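Local coordinates for BRAMP domain protein (Streptomyces davawensis, PDB 5MLD), which replaces the C-8 methyl group of riboflavin-5'-phosphate with an amino group taken from glutamate, a step in the biosynthesis of the antibiotic roseoflavin, at residues 7-12 with 23-28; 92-97 with 134-139; 129-134 with 140-145. One frame throughout, in Å; residues are numbered along the deposited sequence.

Contact 1: residues 7-12 with 23-28. With 8DP (8-demethyl-8-aminoriboflavin-5'-phosphate), chain I.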
loop_
_atom_site.group_PDB
_atom_site.type_symbol
_atom_site.label_atom_id
_atom_site.label_comp_id
_atom_site.label_asym_id
_atom_site.label_seq_id
_atom_site.Cartn_x
_atom_site.Cartn_y
_atom_site.Cartn_z
ATOM N N ILE A 7 -18.680 -14.660 8.227
ATOM C CA ILE A 7 -18.560 -13.301 7.697
ATOM C C ILE A 7 -18.426 -12.365 8.881
ATOM O O ILE A 7 -19.318 -12.320 9.729
ATOM C CB ILE A 7 -19.767 -12.916 6.833
ATOM C CG1 ILE A 7 -19.994 -13.991 5.746
ATOM C CG2 ILE A 7 -19.538 -11.522 6.228
ATOM C CD1 ILE A 7 -21.287 -13.835 4.937
ATOM N N LEU A 8 -17.320 -11.626 8.949
ATOM C CA LEU A 8 -17.057 -10.730 10.078
ATOM C C LEU A 8 -17.298 -9.299 9.612
ATOM O O LEU A 8 -16.512 -8.757 8.832
ATOM C CB LEU A 8 -15.630 -10.888 10.607
ATOM C CG LEU A 8 -15.254 -12.305 11.043
ATOM C CD1 LEU A 8 -13.813 -12.323 11.567
ATOM C CD2 LEU A 8 -16.233 -12.813 12.093
ATOM N N ASN A 9 -18.401 -8.699 10.065
ATOM C CA ASN A 9 -18.625 -7.280 9.824
ATOM C C ASN A 9 -17.769 -6.504 10.816
ATOM O O ASN A 9 -18.017 -6.549 12.027
ATOM C CB ASN A 9 -20.101 -6.920 9.981
ATOM C CG ASN A 9 -20.370 -5.495 9.597
ATOM O OD1 ASN A 9 -19.453 -4.677 9.594
ATOM N ND2 ASN A 9 -21.615 -5.186 9.259
ATOM N N THR A 10 -16.772 -5.776 10.309
ATOM C CA THR A 10 -15.837 -5.086 11.194
ATOM C C THR A 10 -16.139 -3.591 11.312
ATOM O O THR A 10 -15.240 -2.805 11.638
ATOM C CB THR A 10 -14.398 -5.338 10.728
ATOM O OG1 THR A 10 -14.246 -4.920 9.374
ATOM C CG2 THR A 10 -14.096 -6.858 10.769
ATOM N N THR A 11 -17.392 -3.196 11.077
ATOM C CA THR A 11 -17.816 -1.824 11.328
ATOM C C THR A 11 -17.549 -1.421 12.777
ATOM O O THR A 11 -17.535 -2.252 13.690
ATOM C CB THR A 11 -19.315 -1.671 11.029
ATOM O OG1 THR A 11 -19.712 -0.320 11.282
ATOM C CG2 THR A 11 -20.145 -2.601 11.920
ATOM N N LEU A 12 -17.366 -0.121 12.987
ATOM C CA LEU A 12 -17.109 0.416 14.314
ATOM C C LEU A 12 -18.370 0.787 15.082
ATOM O O LEU A 12 -18.264 1.184 16.248
ATOM C CB LEU A 12 -16.204 1.648 14.213
ATOM C CG LEU A 12 -14.823 1.298 13.669
ATOM C CD1 LEU A 12 -13.988 2.565 13.539
ATOM C CD2 LEU A 12 -14.129 0.278 14.561
ATOM N N GLY A 23 -24.906 -3.989 3.968
ATOM C CA GLY A 23 -25.608 -4.165 2.708
ATOM C C GLY A 23 -24.948 -5.186 1.797
ATOM O O GLY A 23 -25.628 -5.990 1.162
ATOM N N LEU A 24 -23.612 -5.179 1.730
ATOM C CA LEU A 24 -22.918 -6.192 0.936
ATOM C C LEU A 24 -23.075 -7.585 1.552
ATOM O O LEU A 24 -23.257 -8.576 0.827
ATOM C CB LEU A 24 -21.434 -5.828 0.787
ATOM C CG LEU A 24 -21.124 -4.641 -0.128
ATOM C CD1 LEU A 24 -21.173 -3.317 0.660
ATOM C CD2 LEU A 24 -19.802 -4.835 -0.852
ATOM N N ILE A 25 -23.009 -7.672 2.880
ATOM C CA ILE A 25 -23.206 -8.939 3.586
ATOM C C ILE A 25 -24.591 -9.496 3.290
ATOM O O ILE A 25 -24.758 -10.700 3.030
ATOM C CB ILE A 25 -22.988 -8.747 5.097
ATOM C CG1 ILE A 25 -21.581 -8.204 5.389
ATOM C CG2 ILE A 25 -23.269 -10.042 5.870
ATOM C CD1 ILE A 25 -21.299 -8.014 6.876
ATOM N N ASP A 26 -25.599 -8.623 3.301
ATOM C CA ASP A 26 -26.964 -9.074 3.053
ATOM C C ASP A 26 -27.132 -9.666 1.654
ATOM O O ASP A 26 -28.006 -10.517 1.458
ATOM C CB ASP A 26 -27.942 -7.918 3.284
ATOM C CG ASP A 26 -28.081 -7.559 4.768
ATOM O OD1 ASP A 26 -27.783 -8.419 5.639
ATOM O OD2 ASP A 26 -28.503 -6.423 5.068
ATOM N N LYS A 27 -26.332 -9.232 0.676
ATOM C CA LYS A 27 -26.356 -9.878 -0.641
ATOM C C LYS A 27 -25.631 -11.223 -0.628
ATOM O O LYS A 27 -26.076 -12.184 -1.280
ATOM C CB LYS A 27 -25.704 -8.993 -1.707
ATOM C CG LYS A 27 -26.292 -7.594 -1.906
ATOM C CD LYS A 27 -27.569 -7.655 -2.690
ATOM C CE LYS A 27 -27.856 -6.311 -3.353
ATOM N NZ LYS A 27 -29.246 -6.257 -3.813
ATOM N N ALA A 28 -24.499 -11.298 0.078
ATOM C CA ALA A 28 -23.665 -12.497 0.038
ATOM C C ALA A 28 -24.317 -13.674 0.759
ATOM O O ALA A 28 -24.145 -14.831 0.350
ATOM C CB ALA A 28 -22.307 -12.202 0.661
HETATM C C4 8DP I . -16.193 4.831 5.218
HETATM C C5 8DP I . -15.845 6.288 4.893
HETATM C C8 8DP I . -14.260 7.307 8.716
HETATM N N3 8DP I . -11.601 6.633 5.589
HETATM C C2 8DP I . -18.478 3.675 5.548
HETATM N N2 8DP I . -15.129 7.548 9.840
HETATM N N1 8DP I . -14.350 6.441 5.138
HETATM C C6 8DP I . -13.877 6.738 6.375
HETATM O O6 8DP I . -17.983 5.701 6.621
HETATM N N4 8DP I . -13.924 5.918 2.886
HETATM C C12 8DP I . -12.488 6.857 6.593
HETATM C C13 8DP I . -13.470 6.221 4.128
HETATM C C14 8DP I . -12.091 6.312 4.359
HETATM C C15 8DP I . -11.231 6.076 3.278
HETATM C C16 8DP I . -13.078 5.703 1.900
HETATM C C1 8DP I . -19.253 3.118 6.747
HETATM C C3 8DP I . -17.370 4.533 6.161
HETATM C C7 8DP I . -14.777 6.993 7.442
HETATM C C9 8DP I . -12.852 7.411 8.912
HETATM O O1 8DP I . -20.431 -0.425 7.816
HETATM P P1 8DP I . -20.156 1.079 8.032
HETATM O O2 8DP I . -21.521 1.846 8.133
HETATM O O3 8DP I . -19.312 1.326 9.276
HETATM O O4 8DP I . -19.388 1.646 6.729
HETATM O O5 8DP I . -18.035 2.614 4.777
HETATM O O7 8DP I . -15.558 3.866 4.754
HETATM C C10 8DP I . -12.279 7.754 10.271
HETATM C C11 8DP I . -11.994 7.181 7.867
HETATM O O8 8DP I . -9.847 6.137 3.437
HETATM N N5 8DP I . -11.745 5.773 2.080
HETATM O O9 8DP I . -13.527 5.370 0.597
#
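I25 reaches across to I7 and N9 because its CG1 branch is turned opposite its carbonyl carbon (chi1 -58°) and the chain then runs straight on to CD1. CD1 of I25 ends 3.5 Å from CB of N9, with the amide ND2 of N9 slightly farther off; the two side chains cross at about a right angle. The other half of the contact is aliphatic. I7 and I25 slide past each other in opposite senses, and CG2 of I7 rests 4.0 Å from CD1 of I25. Both residues point from their backbones toward the opposing segment. I7 and I25 thus meet as apolar side chains, and the I25 methyl also lies along CB and the amide of N9.

The polar end of N9 works elsewhere. With its side chain swung away from its own N-H (chi1 -174°), OD1 of N9 reaches forward to accept from N of T11 at 2.9 Å, 27° from the carbonyl plane: an Asx turn that shapes the chain as it leaves the strand. ND2 meanwhile is hydrogen-bonded to Q22. Just past the turn, OG1 of T11 donates to phosphate oxygen O3 of the bound 8-aminoflavin at 2.6 Å; the same ligand is also held by S19, Q20 and T21. Strand 4-9, the phosphate-binding loop and helix 20-34 are the first strand, loop and helix of a beta-alpha-beta unit, completed by strand 38-43, in a flavodoxin-like fold.

Contact 2: residues 92-97 with 134-139. With 8DP (8-demethyl-8-aminoriboflavin-5'-phosphate), chain I.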
loop_
_atom_site.group_PDB
_atom_site.type_symbol
_atom_site.label_atom_id
_atom_site.label_comp_id
_atom_site.label_asym_id
_atom_site.label_seq_id
_atom_site.Cartn_x
_atom_site.Cartn_y
_atom_site.Cartn_z
ATOM N N THR A 92 -11.175 2.570 6.508
ATOM C CA THR A 92 -10.788 3.778 7.244
ATOM C C THR A 92 -9.303 4.020 7.040
ATOM O O THR A 92 -8.497 3.104 7.223
ATOM C CB THR A 92 -11.106 3.721 8.759
ATOM O OG1 THR A 92 -10.356 2.686 9.422
ATOM C CG2 THR A 92 -12.597 3.547 9.015
ATOM N N LEU A 93 -8.957 5.267 6.697
ATOM C CA LEU A 93 -7.574 5.688 6.477
ATOM C C LEU A 93 -6.897 4.856 5.391
ATOM O O LEU A 93 -5.709 4.544 5.501
ATOM C CB LEU A 93 -6.749 5.615 7.770
ATOM C CG LEU A 93 -7.461 5.986 9.075
ATOM C CD1 LEU A 93 -6.601 5.598 10.248
ATOM C CD2 LEU A 93 -7.804 7.453 9.084
ATOM N N ASN A 94 -7.658 4.448 4.374
ATOM C CA ASN A 94 -7.168 3.581 3.302
ATOM C C ASN A 94 -6.715 2.219 3.820
ATOM O O ASN A 94 -5.881 1.561 3.185
ATOM C CB ASN A 94 -6.019 4.238 2.521
ATOM C CG ASN A 94 -6.253 4.213 1.018
ATOM O OD1 ASN A 94 -5.494 3.626 0.265
ATOM N ND2 ASN A 94 -7.321 4.850 0.591
ATOM N N MET A 95 -7.233 1.791 4.976
ATOM C CA MET A 95 -7.013 0.453 5.509
ATOM C C MET A 95 -8.360 -0.184 5.834
ATOM O O MET A 95 -9.421 0.443 5.707
ATOM C CB MET A 95 -6.142 0.488 6.777
ATOM C CG MET A 95 -4.764 1.092 6.573
ATOM S SD MET A 95 -3.878 1.237 8.140
ATOM C CE MET A 95 -4.487 2.813 8.707
ATOM N N CYS A 96 -8.316 -1.436 6.286
ATOM C CA CYS A 96 -9.467 -1.995 6.971
ATOM C C CYS A 96 -9.754 -1.165 8.227
ATOM O O CYS A 96 -8.980 -0.275 8.602
ATOM C CB CYS A 96 -9.213 -3.454 7.340
ATOM S SG CYS A 96 -7.745 -3.663 8.381
ATOM N N THR A 97 -10.872 -1.447 8.893
ATOM C CA THR A 97 -11.106 -0.706 10.133
ATOM C C THR A 97 -10.151 -1.149 11.240
ATOM O O THR A 97 -9.513 -2.206 11.172
ATOM C CB THR A 97 -12.534 -0.870 10.646
ATOM O OG1 THR A 97 -12.767 -2.248 10.981
ATOM C CG2 THR A 97 -13.548 -0.375 9.636
ATOM N N ASN A 134 -16.410 5.261 1.105
ATOM C CA ASN A 134 -17.131 6.334 0.424
ATOM C C ASN A 134 -16.543 6.659 -0.943
ATOM O O ASN A 134 -17.276 7.152 -1.820
ATOM C CB ASN A 134 -17.159 7.604 1.294
ATOM C CG ASN A 134 -18.130 7.486 2.454
ATOM O OD1 ASN A 134 -18.807 6.458 2.613
ATOM N ND2 ASN A 134 -18.206 8.530 3.276
ATOM N N GLU A 135 -15.242 6.405 -1.150
ATOM C CA GLU A 135 -14.610 6.839 -2.391
ATOM C C GLU A 135 -13.388 6.039 -2.828
ATOM O O GLU A 135 -13.142 5.952 -4.029
ATOM C CB GLU A 135 -14.194 8.317 -2.295
ATOM C CG GLU A 135 -13.223 8.606 -1.171
ATOM C CD GLU A 135 -12.307 9.798 -1.424
ATOM O OE1 GLU A 135 -11.489 10.094 -0.528
ATOM O OE2 GLU A 135 -12.378 10.427 -2.506
ATOM N N ASP A 136 -12.582 5.497 -1.910
ATOM C CA ASP A 136 -11.262 5.046 -2.350
ATOM C C ASP A 136 -10.626 4.104 -1.334
ATOM O O ASP A 136 -10.762 4.307 -0.127
ATOM C CB ASP A 136 -10.364 6.268 -2.582
ATOM C CG ASP A 136 -9.010 5.910 -3.113
ATOM O OD1 ASP A 136 -8.928 5.234 -4.161
ATOM O OD2 ASP A 136 -8.020 6.317 -2.481
ATOM N N GLY A 137 -9.909 3.090 -1.836
ATOM C CA GLY A 137 -9.088 2.257 -0.965
ATOM C C GLY A 137 -9.315 0.760 -1.102
ATOM O O GLY A 137 -8.627 -0.032 -0.450
ATOM N N ALA A 138 -10.265 0.367 -1.954
ATOM C CA ALA A 138 -10.689 -1.032 -2.001
ATOM C C ALA A 138 -9.537 -1.962 -2.389
ATOM O O ALA A 138 -9.260 -2.946 -1.695
ATOM C CB ALA A 138 -11.864 -1.188 -2.965
ATOM N N HIS A 139 -8.870 -1.690 -3.511
ATOM C CA HIS A 139 -7.820 -2.623 -3.943
ATOM C C HIS A 139 -6.607 -2.604 -3.005
ATOM O O HIS A 139 -5.935 -3.635 -2.819
ATOM C CB HIS A 139 -7.434 -2.313 -5.392
ATOM C CG HIS A 139 -8.531 -2.624 -6.366
ATOM N ND1 HIS A 139 -9.303 -1.650 -6.965
ATOM C CD2 HIS A 139 -9.020 -3.809 -6.804
ATOM C CE1 HIS A 139 -10.207 -2.219 -7.742
ATOM N NE2 HIS A 139 -10.051 -3.529 -7.668
HETATM C C4 8DP I . -16.193 4.831 5.218
HETATM C C5 8DP I . -15.845 6.288 4.893
HETATM C C8 8DP I . -14.260 7.307 8.716
HETATM N N3 8DP I . -11.601 6.633 5.589
HETATM C C2 8DP I . -18.478 3.675 5.548
HETATM N N2 8DP I . -15.129 7.548 9.840
HETATM N N1 8DP I . -14.350 6.441 5.138
HETATM C C6 8DP I . -13.877 6.738 6.375
HETATM O O6 8DP I . -17.983 5.701 6.621
HETATM N N4 8DP I . -13.924 5.918 2.886
HETATM C C12 8DP I . -12.488 6.857 6.593
HETATM C C13 8DP I . -13.470 6.221 4.128
HETATM C C14 8DP I . -12.091 6.312 4.359
HETATM C C15 8DP I . -11.231 6.076 3.278
HETATM C C16 8DP I . -13.078 5.703 1.900
HETATM C C1 8DP I . -19.253 3.118 6.747
HETATM C C3 8DP I . -17.370 4.533 6.161
HETATM C C7 8DP I . -14.777 6.993 7.442
HETATM C C9 8DP I . -12.852 7.411 8.912
HETATM O O1 8DP I . -20.431 -0.425 7.816
HETATM P P1 8DP I . -20.156 1.079 8.032
HETATM O O2 8DP I . -21.521 1.846 8.133
HETATM O O3 8DP I . -19.312 1.326 9.276
HETATM O O4 8DP I . -19.388 1.646 6.729
HETATM O O5 8DP I . -18.035 2.614 4.777
HETATM O O7 8DP I . -15.558 3.866 4.754
HETATM C C10 8DP I . -12.279 7.754 10.271
HETATM C C11 8DP I . -11.994 7.181 7.867
HETATM O O8 8DP I . -9.847 6.137 3.437
HETATM N N5 8DP I . -11.745 5.773 2.080
HETATM O O9 8DP I . -13.527 5.370 0.597
HETATM O O HOH W 1 -6.297 3.942 -2.633
#
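N94 meets D136 and G137 where two flavin-binding loops come together. The first loop begins with T92, which lays its CB and CG2 against the flavin ring, CB 3.7 Å from ligand C11, while its OG1 bonds to E105 and H101 of a second subunit. From T92 to M95 the chain makes a type I' beta turn, which presents successive backbone N-H groups to the isoalloxazine: L93 N to N3 of the ligand at 3.2 Å, then N94 N to O8 at 2.9 Å. Segment 134-139 takes the pyrimidine end of the same ring, the N-H groups of E135 and D136 converging on O9 and O of D136 accepting from ligand N5 at 2.8 Å. Loops at the carboxyl ends of neighbouring parallel strands therefore read the flavin edge almost entirely through main-chain atoms, as in other flavodoxin-like proteins.

The amide ND2 of N94 lies 3.5 Å from CA of G137 and makes a weak bond, equally long, to OD2 of D136, the amide and carboxylate planes standing 41° apart. A water lies within hydrogen-bonding distance of both N94 OD1 and D136 OD2. Firmer partners lie beyond: OD1 receives H140 ND1, and the D136 carboxylate accepts backbone N-H groups of G137 and H139 from a third subunit. Farther along, T97 caps the following helix.

Contact 3: residues 129-134 with 140-145. With 8DP (8-demethyl-8-aminoriboflavin-5'-phosphate), chain I.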
loop_
_atom_site.group_PDB
_atom_site.type_symbol
_atom_site.label_atom_id
_atom_site.label_comp_id
_atom_site.label_asym_id
_atom_site.label_seq_id
_atom_site.Cartn_x
_atom_site.Cartn_y
_atom_site.Cartn_z
ATOM N N LEU A 129 -13.433 -11.293 0.602
ATOM C CA LEU A 129 -13.419 -9.953 1.159
ATOM C C LEU A 129 -14.630 -9.192 0.641
ATOM O O LEU A 129 -14.921 -9.246 -0.556
ATOM C CB LEU A 129 -12.122 -9.265 0.760
ATOM C CG LEU A 129 -11.643 -8.046 1.507
ATOM C CD1 LEU A 129 -11.470 -8.374 2.991
ATOM C CD2 LEU A 129 -10.327 -7.699 0.888
ATOM N N LEU A 130 -15.342 -8.516 1.544
ATOM C CA LEU A 130 -16.346 -7.517 1.193
ATOM C C LEU A 130 -15.900 -6.177 1.764
ATOM O O LEU A 130 -15.522 -6.102 2.937
ATOM C CB LEU A 130 -17.724 -7.891 1.744
ATOM C CG LEU A 130 -18.326 -9.217 1.255
ATOM C CD1 LEU A 130 -19.587 -9.511 2.015
ATOM C CD2 LEU A 130 -18.609 -9.196 -0.268
ATOM N N MET A 131 -15.922 -5.118 0.948
ATOM C CA MET A 131 -15.439 -3.823 1.425
ATOM C C MET A 131 -16.401 -2.714 1.027
ATOM O O MET A 131 -17.037 -2.767 -0.033
ATOM C CB MET A 131 -14.040 -3.495 0.882
ATOM C CG MET A 131 -12.924 -4.363 1.417
ATOM S SD MET A 131 -11.447 -4.132 0.427
ATOM C CE MET A 131 -11.886 -4.897 -1.122
ATOM N N CYS A 132 -16.482 -1.688 1.870
ATOM C CA CYS A 132 -17.331 -0.533 1.591
ATOM C C CYS A 132 -16.556 0.722 1.962
ATOM O O CYS A 132 -16.100 0.842 3.094
ATOM C CB CYS A 132 -18.635 -0.598 2.393
ATOM S SG CYS A 132 -19.831 0.474 1.671
ATOM N N GLY A 133 -16.384 1.643 1.010
ATOM C CA GLY A 133 -15.797 2.930 1.309
ATOM C C GLY A 133 -16.631 4.023 0.666
ATOM O O GLY A 133 -17.441 3.761 -0.222
ATOM N N ASN A 134 -16.410 5.261 1.105
ATOM C CA ASN A 134 -17.131 6.334 0.424
ATOM C C ASN A 134 -16.543 6.659 -0.943
ATOM O O ASN A 134 -17.276 7.152 -1.820
ATOM C CB ASN A 134 -17.159 7.604 1.294
ATOM C CG ASN A 134 -18.130 7.486 2.454
ATOM O OD1 ASN A 134 -18.807 6.458 2.613
ATOM N ND2 ASN A 134 -18.206 8.530 3.276
ATOM N N HIS A 140 -6.319 -1.457 -2.403
ATOM C CA HIS A 140 -5.234 -1.364 -1.428
ATOM C C HIS A 140 -5.531 -2.212 -0.192
ATOM O O HIS A 140 -4.683 -2.986 0.271
ATOM C CB HIS A 140 -5.022 0.108 -1.058
ATOM C CG HIS A 140 -3.874 0.349 -0.122
ATOM N ND1 HIS A 140 -3.749 1.509 0.611
ATOM C CD2 HIS A 140 -2.793 -0.408 0.183
ATOM C CE1 HIS A 140 -2.644 1.452 1.337
ATOM N NE2 HIS A 140 -2.042 0.303 1.088
ATOM N N VAL A 141 -6.749 -2.101 0.342
ATOM C CA VAL A 141 -7.116 -2.903 1.502
ATOM C C VAL A 141 -7.120 -4.381 1.151
ATOM O O VAL A 141 -6.651 -5.218 1.934
ATOM C CB VAL A 141 -8.487 -2.452 2.050
ATOM C CG1 VAL A 141 -8.931 -3.368 3.156
ATOM C CG2 VAL A 141 -8.395 -1.026 2.574
ATOM N N ALA A 142 -7.645 -4.724 -0.028
ATOM C CA ALA A 142 -7.681 -6.124 -0.435
ATOM C C ALA A 142 -6.279 -6.696 -0.496
ATOM O O ALA A 142 -6.032 -7.800 -0.003
ATOM C CB ALA A 142 -8.387 -6.275 -1.786
ATOM N N GLY A 143 -5.338 -5.941 -1.051
ATOM C CA GLY A 143 -3.970 -6.431 -1.104
ATOM C C GLY A 143 -3.417 -6.694 0.282
ATOM O O GLY A 143 -2.851 -7.758 0.550
ATOM N N THR A 144 -3.606 -5.737 1.195
ATOM C CA THR A 144 -3.050 -5.876 2.541
ATOM C C THR A 144 -3.718 -7.015 3.311
ATOM O O THR A 144 -3.039 -7.862 3.905
ATOM C CB THR A 144 -3.191 -4.548 3.294
ATOM O OG1 THR A 144 -2.456 -3.540 2.594
ATOM C CG2 THR A 144 -2.609 -4.672 4.672
ATOM N N VAL A 145 -5.050 -7.067 3.298
ATOM C CA VAL A 145 -5.752 -8.063 4.107
ATOM C C VAL A 145 -5.562 -9.465 3.538
ATOM O O VAL A 145 -5.297 -10.421 4.279
ATOM C CB VAL A 145 -7.240 -7.707 4.220
ATOM C CG1 VAL A 145 -8.008 -8.835 4.891
ATOM C CG2 VAL A 145 -7.420 -6.390 4.971
HETATM C C4 8DP I . -16.193 4.831 5.218
HETATM C C5 8DP I . -15.845 6.288 4.893
HETATM C C8 8DP I . -14.260 7.307 8.716
HETATM N N3 8DP I . -11.601 6.633 5.589
HETATM C C2 8DP I . -18.478 3.675 5.548
HETATM N N2 8DP I . -15.129 7.548 9.840
HETATM N N1 8DP I . -14.350 6.441 5.138
HETATM C C6 8DP I . -13.877 6.738 6.375
HETATM O O6 8DP I . -17.983 5.701 6.621
HETATM N N4 8DP I . -13.924 5.918 2.886
HETATM C C12 8DP I . -12.488 6.857 6.593
HETATM C C13 8DP I . -13.470 6.221 4.128
HETATM C C14 8DP I . -12.091 6.312 4.359
HETATM C C15 8DP I . -11.231 6.076 3.278
HETATM C C16 8DP I . -13.078 5.703 1.900
HETATM C C1 8DP I . -19.253 3.118 6.747
HETATM C C3 8DP I . -17.370 4.533 6.161
HETATM C C7 8DP I . -14.777 6.993 7.442
HETATM C C9 8DP I . -12.852 7.411 8.912
HETATM O O1 8DP I . -20.431 -0.425 7.816
HETATM P P1 8DP I . -20.156 1.079 8.032
HETATM O O2 8DP I . -21.521 1.846 8.133
HETATM O O3 8DP I . -19.312 1.326 9.276
HETATM O O4 8DP I . -19.388 1.646 6.729
HETATM O O5 8DP I . -18.035 2.614 4.777
HETATM O O7 8DP I . -15.558 3.866 4.754
HETATM C C10 8DP I . -12.279 7.754 10.271
HETATM C C11 8DP I . -11.994 7.181 7.867
HETATM O O8 8DP I . -9.847 6.137 3.437
HETATM N N5 8DP I . -11.745 5.773 2.080
HETATM O O9 8DP I . -13.527 5.370 0.597
#
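L129 and M131, alternate residues of strand 125-132, both turn their side chains toward helix 138-152. In L129, CG stands opposite the backbone nitrogen (chi1 -162°), and the two methyls divide the helix surface between them: CD2 of L129 presses on A142, 3.4 Å from its CA and tighter than ordinary van der Waals contact, while CD1 reaches CG1 of V145 at 4.0 Å. So close an approach is consistent with the small side chain of A142 leaving its backbone accessible.

In M131, chi1 and the extended chi2 carry SD to V141, 3.8 Å from its CB, and the bend at chi3 (-70°) swings CE to A142, 3.8 Å from its CB. M131 and V141 pass alongside in opposite directions, and A142 CB is touched by both strand residues. V141 and V145 each offer CG1 to the strand, V141 to the sulfur and V145 to the leucine. L130, between the two, faces the other side of the sheet and packs on I25 and A28.

Strand and helix run at 145°, their axes 9.8 Å apart. Beyond M131 the chain runs on through C132, G133 and N134 into the flavin site, and the packing behind it is the strand-to-helix half of a beta-alpha-beta unit.

How the contacts relate
All three contacts are buried, and each has a segment that runs on to the bound flavin. Contacts 1 and 3 are strand-on-helix packing through largely apolar side chains, and their helices cover opposite faces of one flavodoxin-like sheet. They touch each other where helix 20-34 lies against strand 125-132, with L24 packed on the backbone of M131. Contact 2 is loop on loop, polar, and drawn into the subunit interface; it buries less surface (114 Å² against 180 and 191 Å²). It shares N134 and helix 138-152 with contact 3, and a bond from T97 to the carbonyl of T10 ties it to contact 1. The division of labour follows position: contact 1 leads to the phosphate, contact 2 binds the ring.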